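Local coordinates for Rx protein (Solanum tuberosum, PDB 4M70) that probably confers resistance to pathogens carrying a matching avirulence protein, triggering a hypersensitive defence response, and is represented here by its N-terminal coiled-coil domain, at residues 55-67 against 103-117. Sequence-based numbering, arbitrary orientation.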
loop_
_atom_site.group_PDB
_atom_site.type_symbol
_atom_site.label_atom_id
_atom_site.label_comp_id
_atom_site.label_asym_id
_atom_site.label_seq_id
_atom_site.Cartn_x
_atom_site.Cartn_y
_atom_site.Cartn_z
ATOM N N LEU A 55 -21.196 -3.082 -4.115
ATOM C CA LEU A 55 -20.149 -2.108 -4.402
ATOM C C LEU A 55 -19.779 -1.313 -3.153
ATOM O O LEU A 55 -18.611 -0.983 -2.939
ATOM C CB LEU A 55 -20.600 -1.153 -5.511
ATOM C CG LEU A 55 -20.454 -1.634 -6.956
ATOM C CD1 LEU A 55 -21.007 -0.596 -7.917
ATOM C CD2 LEU A 55 -18.996 -1.927 -7.272
ATOM N N THR A 56 -20.782 -0.998 -2.340
ATOM C CA THR A 56 -20.556 -0.269 -1.096
ATOM C C THR A 56 -19.618 -1.089 -0.218
ATOM O O THR A 56 -18.756 -0.546 0.474
ATOM C CB THR A 56 -21.878 0.067 -0.366
ATOM O OG1 THR A 56 -22.598 1.058 -1.113
ATOM C CG2 THR A 56 -21.604 0.615 1.026
ATOM N N ILE A 57 -19.781 -2.407 -0.275
ATOM C CA ILE A 57 -18.911 -3.322 0.449
ATOM C C ILE A 57 -17.470 -3.168 -0.029
ATOM O O ILE A 57 -16.548 -3.064 0.786
ATOM C CB ILE A 57 -19.380 -4.783 0.284
ATOM C CG1 ILE A 57 -20.770 -4.958 0.904
ATOM C CG2 ILE A 57 -18.405 -5.740 0.941
ATOM C CD1 ILE A 57 -21.416 -6.301 0.625
ATOM N N LEU A 58 -17.282 -3.120 -1.346
ATOM C CA LEU A 58 -15.952 -2.903 -1.911
ATOM C C LEU A 58 -15.372 -1.564 -1.462
ATOM O O LEU A 58 -14.176 -1.461 -1.180
ATOM C CB LEU A 58 -15.996 -2.956 -3.441
ATOM C CG LEU A 58 -16.451 -4.257 -4.103
ATOM C CD1 LEU A 58 -16.538 -4.081 -5.603
ATOM C CD2 LEU A 58 -15.496 -5.380 -3.760
ATOM N N GLU A 59 -16.221 -0.543 -1.397
ATOM C CA GLU A 59 -15.778 0.780 -0.976
ATOM C C GLU A 59 -15.316 0.742 0.480
ATOM O O GLU A 59 -14.332 1.385 0.842
ATOM C CB GLU A 59 -16.874 1.823 -1.199
ATOM C CG GLU A 59 -16.419 3.240 -0.905
ATOM C CD GLU A 59 -17.308 4.278 -1.553
ATOM O OE1 GLU A 59 -16.849 5.426 -1.741
ATOM O OE2 GLU A 59 -18.455 3.937 -1.903
ATOM N N VAL A 60 -16.039 -0.004 1.311
ATOM C CA VAL A 60 -15.638 -0.214 2.698
ATOM C C VAL A 60 -14.257 -0.868 2.732
ATOM O O VAL A 60 -13.366 -0.433 3.476
ATOM C CB VAL A 60 -16.655 -1.100 3.460
ATOM C CG1 VAL A 60 -16.103 -1.522 4.818
ATOM C CG2 VAL A 60 -17.977 -0.370 3.632
ATOM N N GLU A 61 -14.082 -1.890 1.899
ATOM C CA GLU A 61 -12.806 -2.601 1.810
ATOM C C GLU A 61 -11.636 -1.664 1.466
ATOM O O GLU A 61 -10.607 -1.645 2.162
ATOM C CB GLU A 61 -12.908 -3.733 0.772
ATOM C CG GLU A 61 -14.032 -4.734 1.052
ATOM C CD GLU A 61 -14.236 -5.740 -0.072
ATOM O OE1 GLU A 61 -13.564 -5.619 -1.121
ATOM O OE2 GLU A 61 -15.096 -6.636 0.086
ATOM N N ILE A 62 -11.822 -0.858 0.420
ATOM C CA ILE A 62 -10.804 0.095 -0.007
ATOM C C ILE A 62 -10.509 1.144 1.061
ATOM O O ILE A 62 -9.345 1.442 1.351
ATOM C CB ILE A 62 -11.205 0.810 -1.317
ATOM C CG1 ILE A 62 -11.212 -0.169 -2.493
ATOM C CG2 ILE A 62 -10.247 1.943 -1.624
ATOM C CD1 ILE A 62 -11.627 0.464 -3.815
ATOM N N VAL A 63 -11.566 1.702 1.639
ATOM C CA VAL A 63 -11.418 2.718 2.673
ATOM C C VAL A 63 -10.615 2.232 3.874
ATOM O O VAL A 63 -9.613 2.862 4.258
ATOM C CB VAL A 63 -12.798 3.247 3.134
ATOM C CG1 VAL A 63 -12.695 3.972 4.474
ATOM C CG2 VAL A 63 -13.393 4.152 2.075
ATOM N N GLU A 64 -11.033 1.109 4.453
ATOM C CA GLU A 64 -10.337 0.607 5.634
ATOM C C GLU A 64 -8.903 0.201 5.290
ATOM O O GLU A 64 -7.976 0.515 6.046
ATOM C CB GLU A 64 -11.118 -0.502 6.345
ATOM C CG GLU A 64 -10.505 -0.813 7.711
ATOM C CD GLU A 64 -11.401 -1.633 8.627
ATOM O OE1 GLU A 64 -12.509 -2.031 8.203
ATOM O OE2 GLU A 64 -11.003 -1.840 9.796
ATOM N N VAL A 65 -8.719 -0.510 4.175
ATOM C CA VAL A 65 -7.366 -0.895 3.762
ATOM C C VAL A 65 -6.443 0.323 3.617
ATOM O O VAL A 65 -5.311 0.328 4.121
ATOM C CB VAL A 65 -7.369 -1.710 2.443
ATOM C CG1 VAL A 65 -5.974 -1.774 1.837
ATOM C CG2 VAL A 65 -7.920 -3.109 2.676
ATOM N N ALA A 66 -6.939 1.360 2.953
ATOM C CA ALA A 66 -6.153 2.566 2.719
ATOM C C ALA A 66 -5.785 3.278 4.023
ATOM O O ALA A 66 -4.635 3.680 4.229
ATOM C CB ALA A 66 -6.898 3.506 1.788
ATOM N N TYR A 67 -6.769 3.446 4.898
ATOM C CA TYR A 67 -6.524 4.132 6.159
ATOM C C TYR A 67 -5.537 3.349 7.048
ATOM O O TYR A 67 -4.612 3.931 7.643
ATOM C CB TYR A 67 -7.855 4.433 6.848
ATOM C CG TYR A 67 -8.609 5.556 6.155
ATOM C CD1 TYR A 67 -7.926 6.549 5.462
ATOM C CD2 TYR A 67 -9.998 5.596 6.148
ATOM C CE1 TYR A 67 -8.599 7.571 4.817
ATOM C CE2 TYR A 67 -10.680 6.613 5.496
ATOM C CZ TYR A 67 -9.975 7.593 4.830
ATOM O OH TYR A 67 -10.646 8.607 4.183
ATOM N N ALA A 103 -0.855 -3.428 0.265
ATOM C CA ALA A 103 -1.981 -2.515 0.135
ATOM C C ALA A 103 -2.368 -2.343 -1.325
ATOM O O ALA A 103 -3.548 -2.403 -1.673
ATOM C CB ALA A 103 -1.637 -1.172 0.748
ATOM N N LEU A 104 -1.372 -2.123 -2.178
ATOM C CA LEU A 104 -1.634 -1.942 -3.601
ATOM C C LEU A 104 -2.200 -3.192 -4.261
ATOM O O LEU A 104 -3.019 -3.087 -5.172
ATOM C CB LEU A 104 -0.387 -1.458 -4.343
ATOM C CG LEU A 104 -0.063 0.006 -4.040
ATOM C CD1 LEU A 104 0.842 0.613 -5.088
ATOM C CD2 LEU A 104 -1.341 0.798 -3.919
ATOM N N GLU A 105 -1.763 -4.367 -3.817
ATOM C CA GLU A 105 -2.343 -5.602 -4.334
ATOM C C GLU A 105 -3.823 -5.683 -3.959
ATOM O O GLU A 105 -4.681 -5.982 -4.809
ATOM C CB GLU A 105 -1.572 -6.828 -3.835
ATOM C CG GLU A 105 -2.040 -8.145 -4.440
ATOM C CD GLU A 105 -1.696 -8.277 -5.910
ATOM O OE1 GLU A 105 -0.549 -7.955 -6.291
ATOM O OE2 GLU A 105 -2.578 -8.705 -6.684
ATOM N N CYS A 106 -4.123 -5.388 -2.693
ATOM C CA CYS A 106 -5.516 -5.404 -2.248
ATOM C C CYS A 106 -6.404 -4.404 -2.996
ATOM O O CYS A 106 -7.482 -4.762 -3.485
ATOM C CB CYS A 106 -5.605 -5.156 -0.742
ATOM S SG CYS A 106 -5.052 -6.546 0.255
ATOM N N ILE A 107 -5.941 -3.161 -3.094
ATOM C CA ILE A 107 -6.699 -2.114 -3.774
ATOM C C ILE A 107 -6.858 -2.394 -5.268
ATOM O O ILE A 107 -7.924 -2.154 -5.831
ATOM C CB ILE A 107 -6.073 -0.717 -3.543
ATOM C CG1 ILE A 107 -6.156 -0.343 -2.060
ATOM C CG2 ILE A 107 -6.785 0.347 -4.364
ATOM C CD1 ILE A 107 -5.537 1.001 -1.732
ATOM N N ASP A 108 -5.813 -2.920 -5.901
ATOM C CA ASP A 108 -5.902 -3.288 -7.313
ATOM C C ASP A 108 -6.972 -4.360 -7.518
ATOM O O ASP A 108 -7.848 -4.229 -8.390
ATOM C CB ASP A 108 -4.548 -3.772 -7.839
ATOM C CG ASP A 108 -4.608 -4.219 -9.290
ATOM O OD1 ASP A 108 -4.687 -3.353 -10.187
ATOM O OD2 ASP A 108 -4.566 -5.443 -9.536
ATOM N N SER A 109 -6.920 -5.398 -6.685
ATOM C CA SER A 109 -7.909 -6.472 -6.748
ATOM C C SER A 109 -9.336 -5.948 -6.561
ATOM O O SER A 109 -10.247 -6.269 -7.344
ATOM C CB SER A 109 -7.583 -7.535 -5.694
ATOM O OG SER A 109 -8.626 -8.482 -5.579
ATOM N N THR A 110 -9.514 -5.109 -5.543
ATOM C CA THR A 110 -10.831 -4.573 -5.232
ATOM C C THR A 110 -11.357 -3.674 -6.348
ATOM O O THR A 110 -12.544 -3.690 -6.650
ATOM C CB THR A 110 -10.835 -3.798 -3.897
ATOM O OG1 THR A 110 -10.294 -4.625 -2.857
ATOM C CG2 THR A 110 -12.254 -3.386 -3.525
ATOM N N VAL A 111 -10.473 -2.895 -6.961
ATOM C CA VAL A 111 -10.881 -1.997 -8.039
ATOM C C VAL A 111 -11.256 -2.774 -9.302
ATOM O O VAL A 111 -12.194 -2.400 -10.017
ATOM C CB VAL A 111 -9.787 -0.943 -8.344
ATOM C CG1 VAL A 111 -10.058 -0.237 -9.663
ATOM C CG2 VAL A 111 -9.711 0.081 -7.221
ATOM N N LYS A 112 -10.544 -3.867 -9.571
ATOM C CA LYS A 112 -10.906 -4.722 -10.704
ATOM C C LYS A 112 -12.269 -5.389 -10.489
ATOM O O LYS A 112 -13.120 -5.422 -11.394
ATOM C CB LYS A 112 -9.815 -5.763 -10.962
ATOM C CG LYS A 112 -8.574 -5.175 -11.623
ATOM C CD LYS A 112 -7.423 -6.168 -11.670
ATOM C CE LYS A 112 -6.202 -5.539 -12.308
ATOM N NZ LYS A 112 -4.992 -6.399 -12.174
ATOM N N GLN A 113 -12.488 -5.879 -9.272
ATOM C CA GLN A 113 -13.794 -6.421 -8.907
ATOM C C GLN A 113 -14.873 -5.342 -9.032
ATOM O O GLN A 113 -16.007 -5.614 -9.431
ATOM C CB GLN A 113 -13.770 -7.013 -7.496
ATOM C CG GLN A 113 -15.088 -7.651 -7.073
ATOM C CD GLN A 113 -15.018 -8.289 -5.699
ATOM O OE1 GLN A 113 -13.965 -8.305 -5.060
ATOM N NE2 GLN A 113 -16.145 -8.820 -5.236
ATOM N N TRP A 114 -14.500 -4.120 -8.670
ATOM C CA TRP A 114 -15.367 -2.955 -8.758
ATOM C C TRP A 114 -15.795 -2.757 -10.207
ATOM O O TRP A 114 -16.950 -2.441 -10.477
ATOM C CB TRP A 114 -14.626 -1.721 -8.236
ATOM C CG TRP A 114 -15.443 -0.465 -8.163
ATOM C CD1 TRP A 114 -15.833 0.327 -9.202
ATOM C CD2 TRP A 114 -15.954 0.154 -6.973
ATOM N NE1 TRP A 114 -16.563 1.395 -8.735
ATOM C CE2 TRP A 114 -16.649 1.313 -7.367
ATOM C CE3 TRP A 114 -15.891 -0.163 -5.611
ATOM C CZ2 TRP A 114 -17.283 2.156 -6.449
ATOM C CZ3 TRP A 114 -16.520 0.676 -4.700
ATOM C CH2 TRP A 114 -17.205 1.818 -5.124
ATOM N N MET A 115 -14.853 -2.916 -11.132
ATOM C CA MET A 115 -15.153 -2.797 -12.558
ATOM C C MET A 115 -16.106 -3.900 -13.026
ATOM O O MET A 115 -17.070 -3.650 -13.771
ATOM C CB MET A 115 -13.870 -2.831 -13.383
ATOM C CG MET A 115 -13.859 -1.854 -14.534
ATOM S SD MET A 115 -12.765 -0.473 -14.183
ATOM C CE MET A 115 -11.224 -1.348 -13.903
ATOM N N ALA A 116 -15.836 -5.120 -12.570
ATOM C CA ALA A 116 -16.662 -6.268 -12.938
ATOM C C ALA A 116 -18.101 -6.070 -12.474
ATOM O O ALA A 116 -19.048 -6.411 -13.184
ATOM C CB ALA A 116 -16.081 -7.550 -12.370
ATOM N N THR A 117 -18.252 -5.510 -11.278
ATOM C CA THR A 117 -19.564 -5.232 -10.707
ATOM C C THR A 117 -20.194 -4.059 -11.456
ATOM O O THR A 117 -21.412 -3.994 -11.626
ATOM C CB THR A 117 -19.479 -4.926 -9.199
ATOM O OG1 THR A 117 -18.683 -5.925 -8.547
ATOM C CG2 THR A 117 -20.872 -4.897 -8.574
#
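W114 and L55 meet because of their first torsions: the indole leaves its helix with CG anti to the backbone N (chi1 -175°), which swings the ring across toward 55-67, while L55 has CG anti to its carbonyl carbon and lays CD2 over one indole face. L55 CD2 stands 3.9 Å from the centroid of the W114 five-membered ring, 19° off its normal, a CH-pi contact that suits a branched aliphatic against a broad aromatic. The ring's edge is used as well: L58 CB lies 3.5 Å from W114 CE3, and the backbone N of E59 approaches near the ring plane. L58 is a true knob, its side chain seated among T110, Q113, W114 and T117; CD1 leans on the W114 backbone, and CD2 rests 3.5 Å from Q113 CD, against the amide end of the extended glutamine.

T110 fits because its two branches divide the work. OG1 turns back to C106 O at 2.9 Å, sharing that carbonyl with T110 N, and leaves CG2 to face the other helix, 3.5 Å from I62 CG1. T117 repeats the scheme: OG1 donates to Q113 O, and CB and CG2 pack on L55. Farther along, I62 CD1 meets V111 CG2 at 3.9 Å, and V65 CG1 lies 4.2 Å from I107 CG1, the two beta-branched side chains sliding past each other in opposite directions, with C106 CB beside them.

The axes of 56-67 and 103-117 approach to 9.9 Å and run nearly antiparallel (165°); the contact joins helix 56-81 to helix 86-119 in this four-helix domain. Helix 4-24 touches I62 through A6, whose backbone N also donates a hydrogen bond to E59 OE1; an aromatic side chain of another protein packs on V65 and C106, and helix 29-42 receives L104 and M115.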